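PDB 5FQ8: outer membrane protein OMP121, which probably imports nutrients across the outer membrane as the TonB-dependent, SusC-like transporter of a SusCD complex. Local coordinates for residues K67-V71 and T142-G146; Y229-K234 and N350-N354; Q336-I341 and Y360-V365; V600-N604 and G636-L640. All blocks are in the same frame, centred on the assembly; numbering follows the deposited sequence.

The four contacts sample different layers of a TonB-dependent transporter. Contact 1 lies in the plug, inside the barrel, and is wholly buried. Contact 3 lies within the long irregular connection between helices 330-335 and 368-374, which contact 2 joins to a beta hairpin; the two alternate along the chain, and their centres are about 16 Å apart, on the opposite side of the chain's centre from contact 1. Contact 3 is buried aromatic and aliphatic packing, whereas contact 2, partly buried beside the lipoprotein BT_2262, adds a salt bridge. Contact 4 joins two other loops, partly buried beside the putative lipoprotein, and relies mainly on backbone contacts, its centre about 62 Å from that of contact 2.

Contact 1: K67-V71 and T142-G146; sequences KIAGV and TILKG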
loop_
_atom_site.group_PDB
_atom_site.type_symbol
_atom_site.label_atom_id
_atom_site.label_comp_id
_atom_site.label_asym_id
_atom_site.label_seq_id
_atom_site.Cartn_x
_atom_site.Cartn_y
_atom_site.Cartn_z
ATOM N N LYS B 67 -10.978 16.002 -40.698
ATOM C CA LYS B 67 -12.080 16.724 -41.321
ATOM C C LYS B 67 -11.956 18.229 -41.200
ATOM O O LYS B 67 -12.826 18.942 -41.697
ATOM C CB LYS B 67 -13.419 16.284 -40.719
ATOM C CG LYS B 67 -13.778 14.830 -40.947
ATOM C CD LYS B 67 -15.212 14.558 -40.557
ATOM C CE LYS B 67 -15.750 13.262 -41.162
ATOM N NZ LYS B 67 -14.932 12.069 -40.783
ATOM N N ILE B 68 -10.917 18.735 -40.547
ATOM C CA ILE B 68 -10.786 20.159 -40.258
ATOM C C ILE B 68 -9.323 20.543 -40.367
ATOM O O ILE B 68 -8.456 19.887 -39.785
ATOM C CB ILE B 68 -11.318 20.514 -38.859
ATOM C CG1 ILE B 68 -12.781 20.135 -38.731
ATOM C CG2 ILE B 68 -11.157 21.986 -38.602
ATOM C CD1 ILE B 68 -13.328 20.418 -37.400
ATOM N N ALA B 69 -9.047 21.600 -41.108
ATOM C CA ALA B 69 -7.667 21.972 -41.361
ATOM C C ALA B 69 -7.015 22.470 -40.089
ATOM O O ALA B 69 -7.611 23.232 -39.328
ATOM C CB ALA B 69 -7.595 23.043 -42.445
ATOM N N GLY B 70 -5.782 22.032 -39.865
ATOM C CA GLY B 70 -4.997 22.471 -38.729
ATOM C C GLY B 70 -5.359 21.846 -37.404
ATOM O O GLY B 70 -4.822 22.271 -36.379
ATOM N N VAL B 71 -6.256 20.867 -37.390
ATOM C CA VAL B 71 -6.716 20.230 -36.167
ATOM C C VAL B 71 -6.383 18.749 -36.288
ATOM O O VAL B 71 -7.096 17.984 -36.946
ATOM C CB VAL B 71 -8.210 20.462 -35.918
ATOM C CG1 VAL B 71 -8.633 19.796 -34.621
ATOM C CG2 VAL B 71 -8.502 21.940 -35.848
ATOM N N THR B 142 -17.547 24.784 -32.275
ATOM C CA THR B 142 -16.749 25.767 -32.987
ATOM C C THR B 142 -15.338 25.780 -32.425
ATOM O O THR B 142 -15.144 25.986 -31.224
ATOM C CB THR B 142 -17.387 27.138 -32.881
ATOM O OG1 THR B 142 -18.540 27.165 -33.713
ATOM C CG2 THR B 142 -16.433 28.211 -33.320
ATOM N N ILE B 143 -14.364 25.559 -33.302
ATOM C CA ILE B 143 -12.959 25.409 -32.947
ATOM C C ILE B 143 -12.250 26.704 -33.292
ATOM O O ILE B 143 -12.152 27.063 -34.466
ATOM C CB ILE B 143 -12.332 24.223 -33.682
ATOM C CG1 ILE B 143 -12.919 22.932 -33.151
ATOM C CG2 ILE B 143 -10.859 24.230 -33.523
ATOM C CD1 ILE B 143 -12.314 21.737 -33.727
ATOM N N LEU B 144 -11.766 27.417 -32.290
ATOM C CA LEU B 144 -10.972 28.615 -32.524
ATOM C C LEU B 144 -9.514 28.194 -32.636
ATOM O O LEU B 144 -8.926 27.704 -31.668
ATOM C CB LEU B 144 -11.168 29.622 -31.395
ATOM C CG LEU B 144 -12.623 29.942 -31.103
ATOM C CD1 LEU B 144 -12.722 30.896 -29.956
ATOM C CD2 LEU B 144 -13.225 30.547 -32.325
ATOM N N LYS B 145 -8.928 28.372 -33.811
ATOM C CA LYS B 145 -7.594 27.832 -34.020
ATOM C C LYS B 145 -6.497 28.814 -33.633
ATOM O O LYS B 145 -5.405 28.395 -33.236
ATOM C CB LYS B 145 -7.429 27.422 -35.473
ATOM C CG LYS B 145 -8.526 26.528 -35.986
ATOM C CD LYS B 145 -8.283 26.186 -37.447
ATOM C CE LYS B 145 -9.426 25.411 -38.075
ATOM N NZ LYS B 145 -10.645 26.229 -38.108
ATOM N N GLY B 146 -6.765 30.106 -33.739
ATOM C CA GLY B 146 -5.730 31.084 -33.556
ATOM C C GLY B 146 -5.619 31.532 -32.128
ATOM O O GLY B 146 -6.550 31.416 -31.344
#
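This is a buried, largely apolar contact inside the plug domain of a TonB-dependent transporter, where the turn leading into strand 71-75 packs against the end of strand 138-144, a member of the plug's mixed four-stranded sheet. Residues Ile68 to Val71 form a type II beta turn, closed by a weak hydrogen bond of 3.4 Å from Val71 N to Ile68 O. Gly70 takes the positive phi (77°) that this turn wants at its third position and that glycine accepts readily. The turn brings Ile68 and Val71 to bear on Ile143: Ile68 CD1 lies 4.0 Å from Ile143 CD1, and Val71 CG2 lies 4.0 Å from Ile143 CG2. Val86 and Ile88 of strand 84-88 and Val162 of strand 161-166 extend this hydrophobic cluster. Beside it runs the long side chain of Lys145, with CE 3.9 Å from Ile68 CG2, 4.2 Å from Val71 CG2 and only 3.1 Å from Ala69 O. Its ammonium group is hydrogen-bonded outside the contact, to Thr45 OG1, and the side chain also touches Glu703 of the barrel strand 697-712. Lys145 thus plays two parts: CE packs on the two aliphatic side chains and against the carbonyl oxygen of the turn, while NZ keeps at least one hydrogen-bond partner, Thr45 OG1, in the buried interior.

Contact 2: Y229-K234 and N350-N354; sequences YNNSQK and NDPFN
A salt bridge from Lys234 NZ to Asp351 OD2, 2.8 Å long and also a hydrogen bond, ties a beta hairpin to a short 3-10 turn in what is probably an extracellular part of this SusC-like transporter. The lysine is extended (chi1 -85°, the rest t), and Asp351 has chi1 t. The hairpin joins strands 227-229 and 232-237 through a type I' turn from Tyr229 to Ser232, a tight two-residue connection with Asn230 (54/44) and Asn231 (65/30) in left-handed conformation. Tyr229 N donates to Ser232 O (2.8 Å) and Ser232 N to Tyr229 O (2.9 Å), and Ser232 OG also donates to Tyr229 O (2.6 Å). Opposite, residues 352-354 form the 3-10 segment, with Asn354 N bonded to Asp351 O at 2.8 Å. Ser232, Gln233 and Lys234 pair antiparallel with a strand of the lipoprotein BT_2262, carrying the sheet across the subunit interface.

The closest CA pair, Tyr229 and Phe353, is 6.8 Å apart. The Phe353 ring (chi1 m, chi2 -88°) is sandwiched by CH-pi contacts: Lys234 CG lies 4.3 Å from its centroid over one face and Tyr229 CB 4.3 Å over the other, while Ser232 OG meets its edge, 3.4 Å from CZ. Tyr229 (chi1 t) in turn offers a ring face to proline: Pro352 CB sits 3.4 Å from the Tyr229 centroid, 8° off the normal.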
loop_
_atom_site.group_PDB
_atom_site.type_symbol
_atom_site.label_atom_id
_atom_site.label_comp_id
_atom_site.label_asym_id
_atom_site.label_seq_id
_atom_site.Cartn_x
_atom_site.Cartn_y
_atom_site.Cartn_z
ATOM N N TYR B 229 4.803 -33.371 -20.748
ATOM C CA TYR B 229 3.951 -33.521 -19.580
ATOM C C TYR B 229 3.660 -34.996 -19.396
ATOM O O TYR B 229 3.124 -35.639 -20.303
ATOM C CB TYR B 229 2.652 -32.729 -19.731
ATOM C CG TYR B 229 1.578 -33.064 -18.719
ATOM C CD1 TYR B 229 0.661 -34.077 -18.960
ATOM C CD2 TYR B 229 1.467 -32.349 -17.535
ATOM C CE1 TYR B 229 -0.320 -34.380 -18.047
ATOM C CE2 TYR B 229 0.488 -32.642 -16.620
ATOM C CZ TYR B 229 -0.407 -33.658 -16.877
ATOM O OH TYR B 229 -1.390 -33.951 -15.956
ATOM N N ASN B 230 4.002 -35.518 -18.224
ATOM C CA ASN B 230 3.692 -36.889 -17.855
ATOM C C ASN B 230 4.222 -37.855 -18.905
ATOM O O ASN B 230 3.538 -38.786 -19.332
ATOM C CB ASN B 230 2.193 -37.073 -17.653
ATOM C CG ASN B 230 1.865 -38.310 -16.860
ATOM O OD1 ASN B 230 2.636 -39.268 -16.837
ATOM N ND2 ASN B 230 0.724 -38.297 -16.195
ATOM N N ASN B 231 5.455 -37.597 -19.342
ATOM C CA ASN B 231 6.153 -38.466 -20.273
ATOM C C ASN B 231 5.447 -38.500 -21.625
ATOM O O ASN B 231 5.490 -39.496 -22.348
ATOM C CB ASN B 231 6.295 -39.869 -19.685
ATOM C CG ASN B 231 7.551 -40.539 -20.107
ATOM O OD1 ASN B 231 8.536 -39.884 -20.431
ATOM N ND2 ASN B 231 7.535 -41.860 -20.116
ATOM N N SER B 232 4.783 -37.405 -21.969
ATOM C CA SER B 232 4.078 -37.291 -23.230
ATOM C C SER B 232 4.326 -35.907 -23.795
ATOM O O SER B 232 4.564 -34.954 -23.054
ATOM C CB SER B 232 2.585 -37.521 -23.062
ATOM O OG SER B 232 1.963 -36.371 -22.525
ATOM N N GLN B 233 4.269 -35.806 -25.117
ATOM C CA GLN B 233 4.536 -34.554 -25.802
ATOM C C GLN B 233 3.630 -34.469 -27.020
ATOM O O GLN B 233 3.164 -35.485 -27.538
ATOM C CB GLN B 233 6.007 -34.471 -26.187
ATOM C CG GLN B 233 6.497 -33.126 -26.615
ATOM C CD GLN B 233 7.938 -33.193 -27.016
ATOM O OE1 GLN B 233 8.508 -34.273 -27.092
ATOM N NE2 GLN B 233 8.548 -32.045 -27.260
ATOM N N LYS B 234 3.368 -33.250 -27.473
ATOM C CA LYS B 234 2.529 -33.074 -28.651
ATOM C C LYS B 234 3.352 -33.192 -29.927
ATOM O O LYS B 234 4.525 -32.821 -29.976
ATOM C CB LYS B 234 1.797 -31.733 -28.622
ATOM C CG LYS B 234 0.502 -31.765 -27.843
ATOM C CD LYS B 234 -0.173 -30.416 -27.818
ATOM C CE LYS B 234 -1.482 -30.461 -27.062
ATOM N NZ LYS B 234 -2.221 -29.178 -27.172
ATOM N N ASN B 350 -7.968 -27.092 -19.528
ATOM C CA ASN B 350 -8.008 -28.479 -19.097
ATOM C C ASN B 350 -7.083 -29.350 -19.911
ATOM O O ASN B 350 -7.011 -30.553 -19.664
ATOM C CB ASN B 350 -9.421 -29.019 -19.178
ATOM C CG ASN B 350 -10.266 -28.532 -18.054
ATOM O OD1 ASN B 350 -10.695 -27.386 -18.047
ATOM N ND2 ASN B 350 -10.497 -29.389 -17.074
ATOM N N ASP B 351 -6.400 -28.765 -20.878
ATOM C CA ASP B 351 -5.304 -29.394 -21.594
ATOM C C ASP B 351 -4.013 -29.072 -20.845
ATOM O O ASP B 351 -3.535 -27.930 -20.889
ATOM C CB ASP B 351 -5.263 -28.900 -23.035
ATOM C CG ASP B 351 -4.256 -29.627 -23.877
ATOM O OD1 ASP B 351 -3.693 -30.640 -23.425
ATOM O OD2 ASP B 351 -4.038 -29.182 -25.010
ATOM N N PRO B 352 -3.434 -30.035 -20.140
ATOM C CA PRO B 352 -2.263 -29.737 -19.312
ATOM C C PRO B 352 -1.200 -28.962 -20.034
ATOM O O PRO B 352 -0.608 -28.050 -19.450
ATOM C CB PRO B 352 -1.766 -31.134 -18.915
ATOM C CG PRO B 352 -2.390 -32.068 -19.886
ATOM C CD PRO B 352 -3.709 -31.472 -20.192
ATOM N N PHE B 353 -0.984 -29.258 -21.315
ATOM C CA PHE B 353 0.056 -28.587 -22.072
ATOM C C PHE B 353 -0.163 -27.091 -22.202
ATOM O O PHE B 353 0.742 -26.404 -22.677
ATOM C CB PHE B 353 0.161 -29.167 -23.466
ATOM C CG PHE B 353 0.633 -30.582 -23.510
ATOM C CD1 PHE B 353 1.975 -30.867 -23.571
ATOM C CD2 PHE B 353 -0.265 -31.622 -23.550
ATOM C CE1 PHE B 353 2.414 -32.161 -23.643
ATOM C CE2 PHE B 353 0.165 -32.921 -23.622
ATOM C CZ PHE B 353 1.510 -33.195 -23.670
ATOM N N ASN B 354 -1.328 -26.567 -21.826
ATOM C CA ASN B 354 -1.557 -25.131 -21.877
ATOM C C ASN B 354 -1.450 -24.475 -20.523
ATOM O O ASN B 354 -1.479 -23.242 -20.449
ATOM C CB ASN B 354 -2.944 -24.796 -22.425
ATOM C CG ASN B 354 -3.152 -25.258 -23.822
ATOM O OD1 ASN B 354 -2.242 -25.302 -24.624
ATOM N ND2 ASN B 354 -4.373 -25.612 -24.125
#

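Contact 3: Q336-I341 and Y360-V365; sequences QTPRDI and YTPYGV
Neither segment has regular secondary structure; both belong to the irregular connection between helices 330-335 and 368-374. Residues Pro338 to Ile341 make a type I beta turn, with Ile341 N bonded to Pro338 O at 3.2 Å, while 360-365 bends through Gly364 (phi 72°). The closest CA pairs are Gln336-Val365 at 7.5 Å, Thr337-Thr361 at 8.6 Å and Ile341-Tyr360 at 9.2 Å. Tyr360 (chi1 p, chi2 -90°) points its ring into the first segment. Ile341 CG2 (chi1 m) lies over one face, 4.1 Å from the centroid in a CH-pi contact; Pro338 CD is 3.6 Å from Tyr360 CE2, and Thr337 CG2 is 3.2 Å from Tyr360 OH. At the other end Gln336 (chi1 m) sets CD 3.6 Å from Val365 CG1 (chi1 m), its NE2 bonded to Asn332. Asp340 makes a salt bridge to Lys236 of strand 232-237. This is aromatic-aliphatic packing within a loop region that meets the bound peptide of this SusCD complex through Tyr363.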
loop_
_atom_site.group_PDB
_atom_site.type_symbol
_atom_site.label_atom_id
_atom_site.label_comp_id
_atom_site.label_asym_id
_atom_site.label_seq_id
_atom_site.Cartn_x
_atom_site.Cartn_y
_atom_site.Cartn_z
ATOM N N GLN B 336 5.054 -13.343 -30.006
ATOM C CA GLN B 336 6.169 -14.268 -29.824
ATOM C C GLN B 336 5.671 -15.704 -29.929
ATOM O O GLN B 336 5.719 -16.492 -28.996
ATOM C CB GLN B 336 6.860 -14.014 -28.493
ATOM C CG GLN B 336 7.441 -12.650 -28.392
ATOM C CD GLN B 336 8.523 -12.568 -27.356
ATOM O OE1 GLN B 336 9.349 -13.460 -27.235
ATOM N NE2 GLN B 336 8.534 -11.486 -26.605
ATOM N N THR B 337 5.179 -16.018 -31.115
ATOM C CA THR B 337 4.641 -17.318 -31.434
ATOM C C THR B 337 5.265 -17.802 -32.731
ATOM O O THR B 337 5.405 -17.021 -33.671
ATOM C CB THR B 337 3.127 -17.253 -31.597
ATOM O OG1 THR B 337 2.538 -16.712 -30.416
ATOM C CG2 THR B 337 2.579 -18.630 -31.846
ATOM N N PRO B 338 5.649 -19.065 -32.815
ATOM C CA PRO B 338 6.120 -19.595 -34.091
ATOM C C PRO B 338 5.002 -19.598 -35.114
ATOM O O PRO B 338 3.829 -19.743 -34.778
ATOM C CB PRO B 338 6.556 -21.018 -33.743
ATOM C CG PRO B 338 6.765 -21.015 -32.292
ATOM C CD PRO B 338 5.775 -20.053 -31.741
ATOM N N ARG B 339 5.382 -19.460 -36.381
ATOM C CA ARG B 339 4.392 -19.429 -37.448
ATOM C C ARG B 339 3.640 -20.732 -37.586
ATOM O O ARG B 339 2.626 -20.753 -38.272
ATOM C CB ARG B 339 5.040 -19.105 -38.785
ATOM C CG ARG B 339 5.823 -17.834 -38.803
ATOM C CD ARG B 339 4.965 -16.644 -38.487
ATOM N NE ARG B 339 3.822 -16.602 -39.372
ATOM C CZ ARG B 339 2.558 -16.607 -38.969
ATOM N NH1 ARG B 339 2.272 -16.628 -37.686
ATOM N NH2 ARG B 339 1.586 -16.577 -39.860
ATOM N N ASP B 340 4.090 -21.812 -36.966
ATOM C CA ASP B 340 3.435 -23.097 -37.141
ATOM C C ASP B 340 2.523 -23.478 -35.987
ATOM O O ASP B 340 1.835 -24.494 -36.079
ATOM C CB ASP B 340 4.485 -24.188 -37.320
ATOM C CG ASP B 340 5.431 -24.262 -36.154
ATOM O OD1 ASP B 340 6.228 -23.317 -35.972
ATOM O OD2 ASP B 340 5.377 -25.267 -35.422
ATOM N N ILE B 341 2.504 -22.698 -34.916
ATOM C CA ILE B 341 1.834 -23.061 -33.674
ATOM C C ILE B 341 0.414 -22.523 -33.686
ATOM O O ILE B 341 0.175 -21.374 -34.067
ATOM C CB ILE B 341 2.611 -22.520 -32.464
ATOM C CG1 ILE B 341 3.998 -23.148 -32.411
ATOM C CG2 ILE B 341 1.855 -22.817 -31.192
ATOM C CD1 ILE B 341 3.975 -24.639 -32.412
ATOM N N TYR B 360 4.116 -23.999 -24.188
ATOM C CA TYR B 360 5.077 -24.509 -25.156
ATOM C C TYR B 360 6.378 -23.717 -25.178
ATOM O O TYR B 360 7.381 -24.225 -25.686
ATOM C CB TYR B 360 4.455 -24.564 -26.553
ATOM C CG TYR B 360 4.159 -23.233 -27.180
ATOM C CD1 TYR B 360 2.945 -22.616 -26.985
ATOM C CD2 TYR B 360 5.087 -22.602 -27.978
ATOM C CE1 TYR B 360 2.672 -21.412 -27.544
ATOM C CE2 TYR B 360 4.821 -21.392 -28.540
ATOM C CZ TYR B 360 3.611 -20.804 -28.317
ATOM O OH TYR B 360 3.320 -19.593 -28.868
ATOM N N THR B 361 6.412 -22.506 -24.624
ATOM C CA THR B 361 7.645 -21.750 -24.666
ATOM C C THR B 361 7.890 -21.001 -23.361
ATOM O O THR B 361 6.970 -20.395 -22.812
ATOM C CB THR B 361 7.634 -20.784 -25.834
ATOM O OG1 THR B 361 8.902 -20.126 -25.903
ATOM C CG2 THR B 361 6.524 -19.782 -25.672
ATOM N N PRO B 362 9.101 -21.033 -22.841
ATOM C CA PRO B 362 9.353 -20.437 -21.534
ATOM C C PRO B 362 10.140 -19.162 -21.617
ATOM O O PRO B 362 10.785 -18.789 -20.640
ATOM C CB PRO B 362 10.169 -21.515 -20.847
ATOM C CG PRO B 362 11.034 -22.027 -21.956
ATOM C CD PRO B 362 10.191 -21.947 -23.216
ATOM N N TYR B 363 10.106 -18.491 -22.755
ATOM C CA TYR B 363 11.043 -17.410 -23.018
ATOM C C TYR B 363 10.368 -16.059 -22.823
ATOM O O TYR B 363 10.058 -15.348 -23.771
ATOM C CB TYR B 363 11.618 -17.560 -24.415
ATOM C CG TYR B 363 12.489 -18.786 -24.623
ATOM C CD1 TYR B 363 13.529 -19.079 -23.765
ATOM C CD2 TYR B 363 12.263 -19.648 -25.678
ATOM C CE1 TYR B 363 14.321 -20.186 -23.959
ATOM C CE2 TYR B 363 13.046 -20.756 -25.870
ATOM C CZ TYR B 363 14.074 -21.021 -25.006
ATOM O OH TYR B 363 14.858 -22.127 -25.191
ATOM N N GLY B 364 10.165 -15.697 -21.564
ATOM C CA GLY B 364 9.740 -14.351 -21.274
ATOM C C GLY B 364 8.319 -14.028 -21.638
ATOM O O GLY B 364 7.947 -12.855 -21.652
ATOM N N VAL B 365 7.508 -15.029 -21.930
ATOM C CA VAL B 365 6.132 -14.850 -22.345
ATOM C C VAL B 365 5.292 -15.935 -21.691
ATOM O O VAL B 365 5.810 -16.918 -21.172
ATOM C CB VAL B 365 5.989 -14.908 -23.875
ATOM C CG1 VAL B 365 6.696 -13.747 -24.528
ATOM C CG2 VAL B 365 6.521 -16.225 -24.386
#

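Contact 4: V600-N604 and G636-L640; sequences VYMVN and GSNTL
Gly636 brings the two segments so close that a side chain there would collide: its CA is 4.6 Å from Val603 CA and 3.5 Å from Val603 O, and an ideal CB would fall 2.5 Å from that same Val603 O. The segments are loops of the transporter's beta-barrel: 600-604 follows strand 582-596, and the loop 636-640 precedes the antiparallel neighbour of that strand, 643-656. Both are irregular; Tyr601 has positive phi (56/69), Val603 is at -100/-44 and Gly636 at -75/167. Ser637 N makes a weak hydrogen bond to Met602 O (3.5 Å, 152°), and CA-H...O contacts run from Gly636 CA to Val603 O (3.5 Å) and from Val603 CA to Ser637 O (3.3 Å). Met602 O has a second donor, Asn691 ND2. Ser637 (chi1 t) forms an ST turn, its OG accepting from Thr639 N at 3.3 Å. Val603 (chi1 t) sets CG1 3.8 Å from Asn638 CB, and Pro553 touches both Val603 and Leu640. The putative lipoprotein, probably the SusD-like partner, packs on Tyr601, Val603 and Asn604, placing the contact at that interface. Beside the backbone contacts, Val603 CG2 meets Leu640 CD1 (Leu640 chi1 m, chi2 t) at 4.1 Å.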
loop_
_atom_site.group_PDB
_atom_site.type_symbol
_atom_site.label_atom_id
_atom_site.label_comp_id
_atom_site.label_asym_id
_atom_site.label_seq_id
_atom_site.Cartn_x
_atom_site.Cartn_y
_atom_site.Cartn_z
ATOM N N VAL B 600 2.722 23.419 -11.644
ATOM C CA VAL B 600 2.793 23.727 -10.222
ATOM C C VAL B 600 4.177 23.418 -9.668
ATOM O O VAL B 600 4.863 22.486 -10.114
ATOM C CB VAL B 600 1.724 22.975 -9.414
ATOM C CG1 VAL B 600 0.414 23.665 -9.547
ATOM C CG2 VAL B 600 1.634 21.548 -9.861
ATOM N N TYR B 601 4.586 24.212 -8.678
ATOM C CA TYR B 601 5.739 23.896 -7.853
ATOM C C TYR B 601 6.987 23.694 -8.712
ATOM O O TYR B 601 7.500 22.593 -8.867
ATOM C CB TYR B 601 5.460 22.643 -7.020
ATOM C CG TYR B 601 4.087 22.554 -6.414
ATOM C CD1 TYR B 601 3.519 23.633 -5.769
ATOM C CD2 TYR B 601 3.369 21.376 -6.479
ATOM C CE1 TYR B 601 2.277 23.533 -5.210
ATOM C CE2 TYR B 601 2.132 21.270 -5.926
ATOM C CZ TYR B 601 1.585 22.345 -5.296
ATOM O OH TYR B 601 0.336 22.238 -4.744
ATOM N N MET B 602 7.446 24.796 -9.282
ATOM C CA MET B 602 8.662 24.794 -10.075
ATOM C C MET B 602 9.622 25.881 -9.650
ATOM O O MET B 602 10.660 26.051 -10.290
ATOM C CB MET B 602 8.328 24.939 -11.566
ATOM C CG MET B 602 7.499 23.780 -12.097
ATOM S SD MET B 602 7.124 23.843 -13.839
ATOM C CE MET B 602 8.678 23.420 -14.588
ATOM N N VAL B 603 9.317 26.600 -8.582
ATOM C CA VAL B 603 10.134 27.707 -8.111
ATOM C C VAL B 603 11.017 27.302 -6.937
ATOM O O VAL B 603 12.196 27.645 -6.893
ATOM C CB VAL B 603 9.229 28.899 -7.739
ATOM C CG1 VAL B 603 10.058 30.061 -7.253
ATOM C CG2 VAL B 603 8.409 29.295 -8.926
ATOM N N ASN B 604 10.476 26.592 -5.989
ATOM C CA ASN B 604 11.278 26.398 -4.798
ATOM C C ASN B 604 11.886 25.015 -4.774
ATOM O O ASN B 604 11.291 24.068 -5.281
ATOM C CB ASN B 604 10.431 26.578 -3.541
ATOM C CG ASN B 604 9.808 27.931 -3.471
ATOM O OD1 ASN B 604 10.476 28.945 -3.640
ATOM N ND2 ASN B 604 8.512 27.961 -3.249
ATOM N N GLY B 636 15.021 24.359 -8.756
ATOM C CA GLY B 636 14.009 25.380 -8.847
ATOM C C GLY B 636 14.592 26.703 -9.288
ATOM O O GLY B 636 15.800 26.908 -9.301
ATOM N N SER B 637 13.710 27.623 -9.660
ATOM C CA SER B 637 14.131 28.926 -10.151
ATOM C C SER B 637 13.106 29.953 -9.728
ATOM O O SER B 637 11.912 29.747 -9.935
ATOM C CB SER B 637 14.277 28.931 -11.674
ATOM O OG SER B 637 14.541 30.237 -12.145
ATOM N N ASN B 638 13.565 31.041 -9.134
ATOM C CA ASN B 638 12.696 32.163 -8.828
ATOM C C ASN B 638 12.906 33.323 -9.785
ATOM O O ASN B 638 12.338 34.397 -9.577
ATOM C CB ASN B 638 12.901 32.616 -7.379
ATOM C CG ASN B 638 14.343 32.944 -7.065
ATOM O OD1 ASN B 638 15.249 32.600 -7.816
ATOM N ND2 ASN B 638 14.564 33.608 -5.944
ATOM N N THR B 639 13.712 33.122 -10.823
ATOM C CA THR B 639 13.929 34.094 -11.878
ATOM C C THR B 639 13.022 33.866 -13.074
ATOM O O THR B 639 13.101 34.619 -14.047
ATOM C CB THR B 639 15.383 34.056 -12.331
ATOM O OG1 THR B 639 15.804 32.695 -12.382
ATOM C CG2 THR B 639 16.250 34.797 -11.366
ATOM N N LEU B 640 12.166 32.852 -13.020
ATOM C CA LEU B 640 11.187 32.621 -14.069
ATOM C C LEU B 640 10.438 33.896 -14.414
ATOM O O LEU B 640 10.179 34.733 -13.549
ATOM C CB LEU B 640 10.191 31.562 -13.621
ATOM C CG LEU B 640 10.822 30.234 -13.262
ATOM C CD1 LEU B 640 9.760 29.282 -12.799
ATOM C CD2 LEU B 640 11.514 29.717 -14.487
#